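Local coordinates for guanine nucleotide exchange factor p115rhogef (Homo sapiens, PDB 1IAP), which acts as a guanine nucleotide exchange factor for Rho and carries an N-terminal RGS-like domain that probably engages G protein alpha subunits, at residues 16-24 against 124-134; 150-160 against 181-192. All coordinates share one frame; numbering follows the deposited sequence.

Interaction 1 (16-24 against 124-134); sequences AHLMALLQH and MTPWEQELAQL
His24 NE2 is hydrogen-bonded to Asp115 of helix 106-121, which helps orient the imidazole, and Thr125 CG2 lies over one face of the ring, 4.2 Å from His24 ND1. The contact belongs to the all-helical RGS-like fold. Helices 16-24 and 128-134 run nearly antiparallel, at 163°, with axes 10.1 Å apart. The loop that leads into the second helix passes over the C-terminal part of 16-24. Here Ala20 CB meets the backbone O of Pro126 at 3.6 Å. Gln23 has CG anti to its backbone N (chi1 178°) and an extended chain, which carries it alongside Pro126 to the edge of the Trp127 indole. Gln23 CD lies 3.6 Å from Trp127 NE1, and the amide stands nearly perpendicular to the ring. Trp127 is the N-cap residue of the helix, and its indole also meets His159 edge-to-face. Farther along, Leu131 sits over one face of His17 in a CH-pi contact, Leu131 CG being 3.9 Å from the ring centroid. Leu131 CD2 also reaches Ala20 CB at 4.0 Å. At the far end Leu134 CD1 rests on Ala16 CB, 3.6 Å away.

Interaction 2 (150-160 against 181-192); sequences RHVAERLLMHL and IGLYMRHLGVRT
Leu157 and Leu160 pack against Ile181 on the buried side of an antiparallel helix pair. Helices 150-160 and 181-187 belong to the RGS-like fold and meet at 170°, with axes 11.5 Å apart. Leu157 CG is anti to its backbone N (chi1 -177°), which turns the two methyls to the other helix. Leu157 CD1 meets Ile181 CG2 at 3.7 Å, and Leu157 CD2 touches Met185 CB. The side chains of Leu160 and Ile181 cross at about a right angle, with Leu160 CD2 3.6 Å from Ile181 CD1. Helix 181-187 ends in a Schellman motif with Gly189 as C-prime residue. The chain then turns back along 150-160, and Val190 inserts beside Ala153 and Glu154. Val190 CG1 lies 3.4 Å from Glu154 CG.

The solvent side is looser and polar. Glu154 OE2 accepts from Arg191 N at 3.1 Å, met from above the carboxylate plane. Glu154 OE2 also forms a salt bridge with Arg191 NH1 at 3.5 Å, though the Arg191 side chain is poorly ordered. A water joins Glu154 O to Arg191 O. Arg150 NE donates to Leu188 O at 3.2 Å, within the guanidinium plane. With an alanine at Glu154, Arg191 N would probably lose its acceptor and Val190 CG1 part of its cover. The chemistry implies that leucine and isoleucine carbons join the helices, while Glu154 and Arg150 tie down the backbone that follows the second helix.

Overall arrangement
Both interactions pair antiparallel helices within the one RGS-like domain, and they lie side by side, their centres about 13 Å apart. Helix 142-162 links them. Its segment 150-160 supplies one half of interaction 2, while Arg155, Leu156 and His159 on the same segment reach back to interaction 1. Arg155 makes a salt bridge to Glu130, and Leu156 packs on Trp127. Leu18 on helix 15-28 likewise touches Tyr184 and Met185 on helix 171-187. Interaction 1 is the more buried and is held mostly by apolar and ring contacts. Interaction 2 is partly buried, joining an apolar side to a solvent-facing side of charges, side-chain-to-backbone hydrogen bonds and a bridging water near the modelled C-terminal end.

Interaction 1 (16-24 against 124-134)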
loop_
_atom_site.group_PDB
_atom_site.type_symbol
_atom_site.label_atom_id
_atom_site.label_comp_id
_atom_site.label_asym_id
_atom_site.label_seq_id
_atom_site.Cartn_x
_atom_site.Cartn_y
_atom_site.Cartn_z
ATOM N N ALA A 16 -3.597 9.676 6.185
ATOM C CA ALA A 16 -4.974 10.036 5.848
ATOM C C ALA A 16 -5.167 10.103 4.335
ATOM O O ALA A 16 -6.133 9.564 3.794
ATOM C CB ALA A 16 -5.345 11.366 6.485
ATOM N N HIS A 17 -4.235 10.765 3.660
ATOM C CA HIS A 17 -4.291 10.898 2.211
ATOM C C HIS A 17 -4.169 9.529 1.560
ATOM O O HIS A 17 -4.915 9.214 0.635
ATOM C CB HIS A 17 -3.212 11.873 1.731
ATOM C CG HIS A 17 -3.370 13.242 2.315
ATOM N ND1 HIS A 17 -3.800 14.323 1.576
ATOM C CD2 HIS A 17 -3.268 13.677 3.595
ATOM C CE1 HIS A 17 -3.969 15.360 2.378
ATOM N NE2 HIS A 17 -3.653 14.994 3.608
ATOM N N LEU A 18 -3.314 8.680 2.129
ATOM C CA LEU A 18 -3.126 7.327 1.624
ATOM C C LEU A 18 -4.401 6.489 1.789
ATOM O O LEU A 18 -4.772 5.747 0.882
ATOM C CB LEU A 18 -1.929 6.658 2.314
ATOM C CG LEU A 18 -1.518 5.294 1.763
ATOM C CD1 LEU A 18 -1.220 5.403 0.264
ATOM C CD2 LEU A 18 -0.297 4.788 2.513
ATOM N N MET A 19 -5.072 6.609 2.936
ATOM C CA MET A 19 -6.321 5.879 3.165
ATOM C C MET A 19 -7.388 6.237 2.120
ATOM O O MET A 19 -8.133 5.369 1.676
ATOM C CB MET A 19 -6.879 6.134 4.572
ATOM C CG MET A 19 -6.253 5.279 5.677
ATOM S SD MET A 19 -6.317 3.499 5.312
ATOM C CE MET A 19 -8.057 3.264 4.956
ATOM N N ALA A 20 -7.487 7.516 1.763
ATOM C CA ALA A 20 -8.467 7.955 0.770
ATOM C C ALA A 20 -8.132 7.306 -0.571
ATOM O O ALA A 20 -9.010 6.775 -1.254
ATOM C CB ALA A 20 -8.459 9.494 0.645
ATOM N N LEU A 21 -6.849 7.315 -0.917
ATOM C CA LEU A 21 -6.379 6.719 -2.164
ATOM C C LEU A 21 -6.666 5.221 -2.162
ATOM O O LEU A 21 -7.147 4.677 -3.154
ATOM C CB LEU A 21 -4.876 6.963 -2.335
ATOM C CG LEU A 21 -4.168 6.241 -3.485
ATOM C CD1 LEU A 21 -4.712 6.725 -4.827
ATOM C CD2 LEU A 21 -2.665 6.486 -3.395
ATOM N N LEU A 22 -6.377 4.566 -1.037
ATOM C CA LEU A 22 -6.600 3.136 -0.896
ATOM C C LEU A 22 -8.064 2.780 -1.090
ATOM O O LEU A 22 -8.376 1.822 -1.792
ATOM C CB LEU A 22 -6.127 2.646 0.482
ATOM C CG LEU A 22 -4.821 1.858 0.662
ATOM C CD1 LEU A 22 -4.125 1.557 -0.652
ATOM C CD2 LEU A 22 -3.900 2.598 1.600
ATOM N N GLN A 23 -8.962 3.535 -0.457
ATOM C CA GLN A 23 -10.388 3.258 -0.601
ATOM C C GLN A 23 -10.816 3.393 -2.053
ATOM O O GLN A 23 -11.597 2.585 -2.551
ATOM C CB GLN A 23 -11.239 4.172 0.282
ATOM C CG GLN A 23 -12.737 3.918 0.100
ATOM C CD GLN A 23 -13.595 4.639 1.107
ATOM O OE1 GLN A 23 -14.691 5.110 0.788
ATOM N NE2 GLN A 23 -13.118 4.708 2.341
ATOM N N HIS A 24 -10.289 4.409 -2.729
ATOM C CA HIS A 24 -10.599 4.643 -4.134
ATOM C C HIS A 24 -10.154 3.429 -4.957
ATOM O O HIS A 24 -10.967 2.788 -5.615
ATOM C CB HIS A 24 -9.879 5.906 -4.623
ATOM C CG HIS A 24 -10.138 6.239 -6.062
ATOM N ND1 HIS A 24 -11.355 6.697 -6.514
ATOM C CD2 HIS A 24 -9.326 6.196 -7.145
ATOM C CE1 HIS A 24 -11.283 6.925 -7.814
ATOM N NE2 HIS A 24 -10.062 6.630 -8.221
ATOM N N MET A 124 -15.113 13.397 -6.938
ATOM C CA MET A 124 -15.452 11.985 -7.042
ATOM C C MET A 124 -14.537 11.046 -6.257
ATOM O O MET A 124 -14.404 9.873 -6.594
ATOM C CB MET A 124 -15.537 11.575 -8.517
ATOM C CG MET A 124 -16.704 12.222 -9.250
ATOM S SD MET A 124 -16.645 12.006 -11.040
ATOM C CE MET A 124 -17.392 10.380 -11.206
ATOM N N THR A 125 -13.910 11.566 -5.202
ATOM C CA THR A 125 -13.044 10.751 -4.355
ATOM C C THR A 125 -13.517 10.843 -2.910
ATOM O O THR A 125 -14.010 11.886 -2.469
ATOM C CB THR A 125 -11.556 11.154 -4.453
ATOM O OG1 THR A 125 -11.409 12.552 -4.181
ATOM C CG2 THR A 125 -11.015 10.830 -5.845
ATOM N N PRO A 126 -13.394 9.739 -2.164
ATOM C CA PRO A 126 -13.814 9.673 -0.762
ATOM C C PRO A 126 -12.984 10.471 0.226
ATOM O O PRO A 126 -11.806 10.756 -0.005
ATOM C CB PRO A 126 -13.730 8.175 -0.459
ATOM C CG PRO A 126 -12.574 7.730 -1.318
ATOM C CD PRO A 126 -12.885 8.428 -2.618
ATOM N N TRP A 127 -13.630 10.841 1.327
ATOM C CA TRP A 127 -12.987 11.558 2.420
ATOM C C TRP A 127 -12.371 12.922 2.115
ATOM O O TRP A 127 -11.452 13.346 2.809
ATOM C CB TRP A 127 -11.932 10.647 3.053
ATOM C CG TRP A 127 -12.498 9.331 3.483
ATOM C CD1 TRP A 127 -12.191 8.100 2.980
ATOM C CD2 TRP A 127 -13.474 9.117 4.507
ATOM N NE1 TRP A 127 -12.917 7.130 3.628
ATOM C CE2 TRP A 127 -13.712 7.726 4.571
ATOM C CE3 TRP A 127 -14.173 9.965 5.379
ATOM C CZ2 TRP A 127 -14.614 7.162 5.476
ATOM C CZ3 TRP A 127 -15.070 9.403 6.280
ATOM C CH2 TRP A 127 -15.284 8.014 6.320
ATOM N N GLU A 128 -12.879 13.610 1.097
ATOM C CA GLU A 128 -12.352 14.921 0.744
ATOM C C GLU A 128 -12.569 15.935 1.868
ATOM O O GLU A 128 -11.742 16.816 2.078
ATOM C CB GLU A 128 -12.963 15.408 -0.577
ATOM C CG GLU A 128 -12.299 16.656 -1.173
ATOM C CD GLU A 128 -10.782 16.528 -1.348
ATOM O OE1 GLU A 128 -10.288 15.433 -1.687
ATOM O OE2 GLU A 128 -10.077 17.537 -1.141
ATOM N N GLN A 129 -13.668 15.796 2.602
ATOM C CA GLN A 129 -13.949 16.695 3.714
ATOM C C GLN A 129 -12.849 16.585 4.778
ATOM O O GLN A 129 -12.385 17.597 5.304
ATOM C CB GLN A 129 -15.309 16.376 4.353
ATOM C CG GLN A 129 -15.557 17.159 5.636
ATOM C CD GLN A 129 -16.739 16.657 6.438
ATOM O OE1 GLN A 129 -17.538 17.448 6.927
ATOM N NE2 GLN A 129 -16.845 15.338 6.598
ATOM N N GLU A 130 -12.428 15.361 5.079
ATOM C CA GLU A 130 -11.387 15.131 6.083
ATOM C C GLU A 130 -10.049 15.702 5.629
ATOM O O GLU A 130 -9.336 16.346 6.406
ATOM C CB GLU A 130 -11.256 13.634 6.401
ATOM C CG GLU A 130 -12.360 13.075 7.311
ATOM C CD GLU A 130 -13.761 13.185 6.723
ATOM O OE1 GLU A 130 -13.910 13.191 5.481
ATOM O OE2 GLU A 130 -14.725 13.264 7.510
ATOM N N LEU A 131 -9.719 15.468 4.363
ATOM C CA LEU A 131 -8.477 15.972 3.776
ATOM C C LEU A 131 -8.480 17.498 3.753
ATOM O O LEU A 131 -7.442 18.132 3.954
ATOM C CB LEU A 131 -8.321 15.436 2.351
ATOM C CG LEU A 131 -7.506 14.157 2.142
ATOM C CD1 LEU A 131 -7.575 13.225 3.344
ATOM C CD2 LEU A 131 -7.948 13.479 0.852
ATOM N N ALA A 132 -9.646 18.079 3.486
ATOM C CA ALA A 132 -9.796 19.536 3.460
ATOM C C ALA A 132 -9.563 20.092 4.852
ATOM O O ALA A 132 -8.861 21.080 5.028
ATOM C CB ALA A 132 -11.194 19.920 2.988
ATOM N N GLN A 133 -10.182 19.464 5.849
ATOM C CA GLN A 133 -10.035 19.917 7.226
ATOM C C GLN A 133 -8.594 19.858 7.718
ATOM O O GLN A 133 -8.172 20.703 8.509
ATOM C CB GLN A 133 -10.968 19.138 8.149
ATOM C CG GLN A 133 -12.432 19.531 7.969
ATOM C CD GLN A 133 -13.378 18.612 8.700
ATOM O OE1 GLN A 133 -14.354 19.059 9.302
ATOM N NE2 GLN A 133 -13.104 17.311 8.641
ATOM N N LEU A 134 -7.831 18.876 7.238
ATOM C CA LEU A 134 -6.430 18.754 7.631
ATOM C C LEU A 134 -5.602 19.933 7.113
ATOM O O LEU A 134 -4.607 20.318 7.731
ATOM C CB LEU A 134 -5.830 17.437 7.113
ATOM C CG LEU A 134 -6.087 16.176 7.945
ATOM C CD1 LEU A 134 -5.709 14.902 7.173
ATOM C CD2 LEU A 134 -5.300 16.279 9.236
#

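Interaction 2 (150-160 against 181-192)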
loop_
_atom_site.group_PDB
_atom_site.type_symbol
_atom_site.label_atom_id
_atom_site.label_comp_id
_atom_site.label_asym_id
_atom_site.label_seq_id
_atom_site.Cartn_x
_atom_site.Cartn_y
_atom_site.Cartn_z
ATOM N N ARG A 150 -2.619 10.762 11.686
ATOM C CA ARG A 150 -2.835 9.394 12.157
ATOM C C ARG A 150 -4.229 9.211 12.753
ATOM O O ARG A 150 -4.823 8.148 12.626
ATOM C CB ARG A 150 -1.784 8.992 13.201
ATOM C CG ARG A 150 -0.359 9.053 12.713
ATOM C CD ARG A 150 0.591 8.476 13.751
ATOM N NE ARG A 150 1.982 8.779 13.431
ATOM C CZ ARG A 150 2.692 9.737 14.021
ATOM N NH1 ARG A 150 2.141 10.481 14.971
ATOM N NH2 ARG A 150 3.947 9.961 13.650
ATOM N N HIS A 151 -4.744 10.246 13.411
ATOM C CA HIS A 151 -6.073 10.178 14.015
ATOM C C HIS A 151 -7.133 10.005 12.935
ATOM O O HIS A 151 -8.009 9.141 13.039
ATOM C CB HIS A 151 -6.364 11.447 14.828
ATOM C CG HIS A 151 -7.666 11.410 15.568
ATOM N ND1 HIS A 151 -8.789 12.080 15.135
ATOM C CD2 HIS A 151 -8.021 10.787 16.718
ATOM C CE1 HIS A 151 -9.780 11.871 15.982
ATOM N NE2 HIS A 151 -9.341 11.089 16.952
ATOM N N VAL A 152 -7.044 10.838 11.902
ATOM C CA VAL A 152 -7.980 10.801 10.782
ATOM C C VAL A 152 -7.891 9.466 10.050
ATOM O O VAL A 152 -8.909 8.844 9.741
ATOM C CB VAL A 152 -7.689 11.965 9.797
ATOM C CG1 VAL A 152 -8.465 11.791 8.480
ATOM C CG2 VAL A 152 -8.048 13.289 10.453
ATOM N N ALA A 153 -6.667 9.031 9.767
ATOM C CA ALA A 153 -6.445 7.768 9.075
ATOM C C ALA A 153 -7.070 6.602 9.830
ATOM O O ALA A 153 -7.631 5.698 9.224
ATOM C CB ALA A 153 -4.952 7.528 8.875
ATOM N N GLU A 154 -6.982 6.627 11.157
ATOM C CA GLU A 154 -7.564 5.562 11.971
ATOM C C GLU A 154 -9.068 5.456 11.736
ATOM O O GLU A 154 -9.607 4.362 11.540
ATOM C CB GLU A 154 -7.265 5.797 13.453
ATOM C CG GLU A 154 -5.812 5.540 13.809
ATOM C CD GLU A 154 -5.424 5.989 15.208
ATOM O OE1 GLU A 154 -6.310 6.408 15.988
ATOM O OE2 GLU A 154 -4.215 5.918 15.522
ATOM N N ARG A 155 -9.739 6.601 11.705
ATOM C CA ARG A 155 -11.170 6.612 11.471
ATOM C C ARG A 155 -11.491 6.103 10.069
ATOM O O ARG A 155 -12.471 5.377 9.880
ATOM C CB ARG A 155 -11.745 8.021 11.664
ATOM C CG ARG A 155 -13.236 8.088 11.374
ATOM C CD ARG A 155 -13.846 9.414 11.779
ATOM N NE ARG A 155 -15.208 9.548 11.269
ATOM C CZ ARG A 155 -15.548 10.310 10.234
ATOM N NH1 ARG A 155 -14.622 11.011 9.593
ATOM N NH2 ARG A 155 -16.813 10.370 9.840
ATOM N N LEU A 156 -10.671 6.483 9.089
ATOM C CA LEU A 156 -10.902 6.049 7.716
ATOM C C LEU A 156 -10.668 4.548 7.598
ATOM O O LEU A 156 -11.395 3.868 6.890
ATOM C CB LEU A 156 -10.009 6.802 6.729
ATOM C CG LEU A 156 -9.962 8.334 6.782
ATOM C CD1 LEU A 156 -9.469 8.868 5.448
ATOM C CD2 LEU A 156 -11.318 8.917 7.118
ATOM N N LEU A 157 -9.672 4.033 8.320
ATOM C CA LEU A 157 -9.380 2.596 8.295
ATOM C C LEU A 157 -10.539 1.811 8.909
ATOM O O LEU A 157 -10.951 0.771 8.388
ATOM C CB LEU A 157 -8.084 2.295 9.060
ATOM C CG LEU A 157 -7.612 0.828 9.066
ATOM C CD1 LEU A 157 -7.570 0.282 7.650
ATOM C CD2 LEU A 157 -6.236 0.732 9.713
ATOM N N MET A 158 -11.064 2.316 10.021
ATOM C CA MET A 158 -12.177 1.665 10.697
ATOM C C MET A 158 -13.366 1.598 9.748
ATOM O O MET A 158 -14.036 0.567 9.644
ATOM C CB MET A 158 -12.550 2.436 11.965
ATOM C CG MET A 158 -13.745 1.862 12.715
ATOM S SD MET A 158 -14.128 2.790 14.212
ATOM C CE MET A 158 -12.997 2.012 15.378
ATOM N N HIS A 159 -13.589 2.688 9.023
ATOM C CA HIS A 159 -14.688 2.761 8.076
ATOM C C HIS A 159 -14.518 1.789 6.910
ATOM O O HIS A 159 -15.486 1.166 6.477
ATOM C CB HIS A 159 -14.843 4.186 7.549
ATOM C CG HIS A 159 -16.123 4.418 6.810
ATOM N ND1 HIS A 159 -16.278 4.114 5.475
ATOM C CD2 HIS A 159 -17.305 4.934 7.219
ATOM C CE1 HIS A 159 -17.501 4.433 5.093
ATOM N NE2 HIS A 159 -18.145 4.932 6.133
ATOM N N LEU A 160 -13.291 1.652 6.412
ATOM C CA LEU A 160 -13.035 0.749 5.300
ATOM C C LEU A 160 -13.286 -0.696 5.716
ATOM O O LEU A 160 -13.845 -1.479 4.948
ATOM C CB LEU A 160 -11.607 0.925 4.775
ATOM C CG LEU A 160 -11.216 0.067 3.563
ATOM C CD1 LEU A 160 -12.282 0.147 2.470
ATOM C CD2 LEU A 160 -9.881 0.518 3.025
ATOM N N ILE A 181 -3.702 -3.412 4.124
ATOM C CA ILE A 181 -3.747 -1.995 4.482
ATOM C C ILE A 181 -3.437 -1.860 5.973
ATOM O O ILE A 181 -2.647 -1.008 6.372
ATOM C CB ILE A 181 -5.128 -1.369 4.143
ATOM C CG1 ILE A 181 -5.298 -1.306 2.621
ATOM C CG2 ILE A 181 -5.241 0.031 4.727
ATOM C CD1 ILE A 181 -6.714 -1.011 2.159
ATOM N N GLY A 182 -4.002 -2.756 6.775
ATOM C CA GLY A 182 -3.763 -2.723 8.208
ATOM C C GLY A 182 -2.287 -2.817 8.542
ATOM O O GLY A 182 -1.770 -2.047 9.358
ATOM N N LEU A 183 -1.592 -3.724 7.861
ATOM C CA LEU A 183 -0.169 -3.931 8.082
ATOM C C LEU A 183 0.647 -2.673 7.821
ATOM O O LEU A 183 1.469 -2.271 8.646
ATOM C CB LEU A 183 0.345 -5.085 7.209
ATOM C CG LEU A 183 1.784 -5.553 7.449
ATOM C CD1 LEU A 183 1.910 -6.115 8.859
ATOM C CD2 LEU A 183 2.154 -6.614 6.427
ATOM N N TYR A 184 0.392 -2.024 6.691
ATOM C CA TYR A 184 1.129 -0.823 6.339
ATOM C C TYR A 184 0.774 0.382 7.215
ATOM O O TYR A 184 1.644 1.191 7.541
ATOM C CB TYR A 184 0.937 -0.478 4.857
ATOM C CG TYR A 184 1.842 0.643 4.409
ATOM C CD1 TYR A 184 3.187 0.404 4.123
ATOM C CD2 TYR A 184 1.375 1.949 4.321
ATOM C CE1 TYR A 184 4.045 1.444 3.768
ATOM C CE2 TYR A 184 2.227 2.996 3.964
ATOM C CZ TYR A 184 3.556 2.733 3.690
ATOM O OH TYR A 184 4.394 3.759 3.332
ATOM N N MET A 185 -0.500 0.517 7.568
ATOM C CA MET A 185 -0.935 1.633 8.410
ATOM C C MET A 185 -0.263 1.552 9.781
ATOM O O MET A 185 0.133 2.563 10.351
ATOM C CB MET A 185 -2.461 1.639 8.556
ATOM C CG MET A 185 -3.202 2.236 7.357
ATOM S SD MET A 185 -2.811 4.017 7.126
ATOM C CE MET A 185 -2.630 4.090 5.319
ATOM N N ARG A 186 -0.116 0.334 10.288
ATOM C CA ARG A 186 0.527 0.093 11.578
ATOM C C ARG A 186 1.977 0.586 11.495
ATOM O O ARG A 186 2.524 1.112 12.462
ATOM C CB ARG A 186 0.484 -1.401 11.873
ATOM C CG ARG A 186 0.725 -1.799 13.307
ATOM C CD ARG A 186 0.355 -3.264 13.477
ATOM N NE ARG A 186 -1.025 -3.505 13.059
ATOM C CZ ARG A 186 -1.417 -4.491 12.255
ATOM N NH1 ARG A 186 -0.537 -5.357 11.766
ATOM N NH2 ARG A 186 -2.697 -4.600 11.928
ATOM N N HIS A 187 2.561 0.462 10.303
ATOM C CA HIS A 187 3.929 0.900 10.036
ATOM C C HIS A 187 4.025 2.428 10.102
ATOM O O HIS A 187 5.083 2.983 10.395
ATOM C CB HIS A 187 4.365 0.400 8.655
ATOM C CG HIS A 187 5.747 0.816 8.263
ATOM N ND1 HIS A 187 5.992 1.844 7.379
ATOM C CD2 HIS A 187 6.959 0.333 8.624
ATOM C CE1 HIS A 187 7.295 1.975 7.211
ATOM N NE2 HIS A 187 7.904 1.070 7.955
ATOM N N LEU A 188 2.915 3.106 9.817
ATOM C CA LEU A 188 2.879 4.564 9.864
ATOM C C LEU A 188 2.441 5.064 11.241
ATOM O O LEU A 188 2.244 6.261 11.434
ATOM C CB LEU A 188 1.937 5.117 8.791
ATOM C CG LEU A 188 2.263 4.799 7.329
ATOM C CD1 LEU A 188 1.208 5.431 6.426
ATOM C CD2 LEU A 188 3.659 5.312 6.973
ATOM N N GLY A 189 2.284 4.143 12.190
ATOM C CA GLY A 189 1.873 4.519 13.533
ATOM C C GLY A 189 0.366 4.613 13.701
ATOM O O GLY A 189 -0.125 5.047 14.747
ATOM N N VAL A 190 -0.370 4.201 12.672
ATOM C CA VAL A 190 -1.825 4.245 12.704
ATOM C C VAL A 190 -2.360 3.003 13.402
ATOM O O VAL A 190 -2.207 1.881 12.913
ATOM C CB VAL A 190 -2.412 4.367 11.277
ATOM C CG1 VAL A 190 -3.938 4.310 11.303
ATOM C CG2 VAL A 190 -1.948 5.667 10.640
ATOM N N ARG A 191 -2.977 3.221 14.559
ATOM C CA ARG A 191 -3.535 2.139 15.359
ATOM C C ARG A 191 -4.736 1.485 14.693
ATOM O O ARG A 191 -5.632 2.162 14.190
ATOM C CB ARG A 191 -3.917 2.654 16.748
ATOM C CG ARG A 191 -2.768 3.323 17.478
ATOM C CD ARG A 191 -3.193 3.861 18.829
ATOM N NE ARG A 191 -2.157 4.710 19.414
ATOM C CZ ARG A 191 -2.152 6.039 19.351
ATOM N NH1 ARG A 191 -3.129 6.685 18.730
ATOM N NH2 ARG A 191 -1.161 6.725 19.906
ATOM N N THR A 192 -4.729 0.157 14.682
ATOM C CA THR A 192 -5.805 -0.627 14.087
ATOM C C THR A 192 -6.851 -1.002 15.140
ATOM O O THR A 192 -6.470 -1.609 16.168
ATOM C CB THR A 192 -5.244 -1.904 13.418
ATOM O OG1 THR A 192 -4.367 -1.527 12.347
ATOM C CG2 THR A 192 -6.371 -2.781 12.872
HETATM O O HOH W 1 -8.463 1.970 12.769
#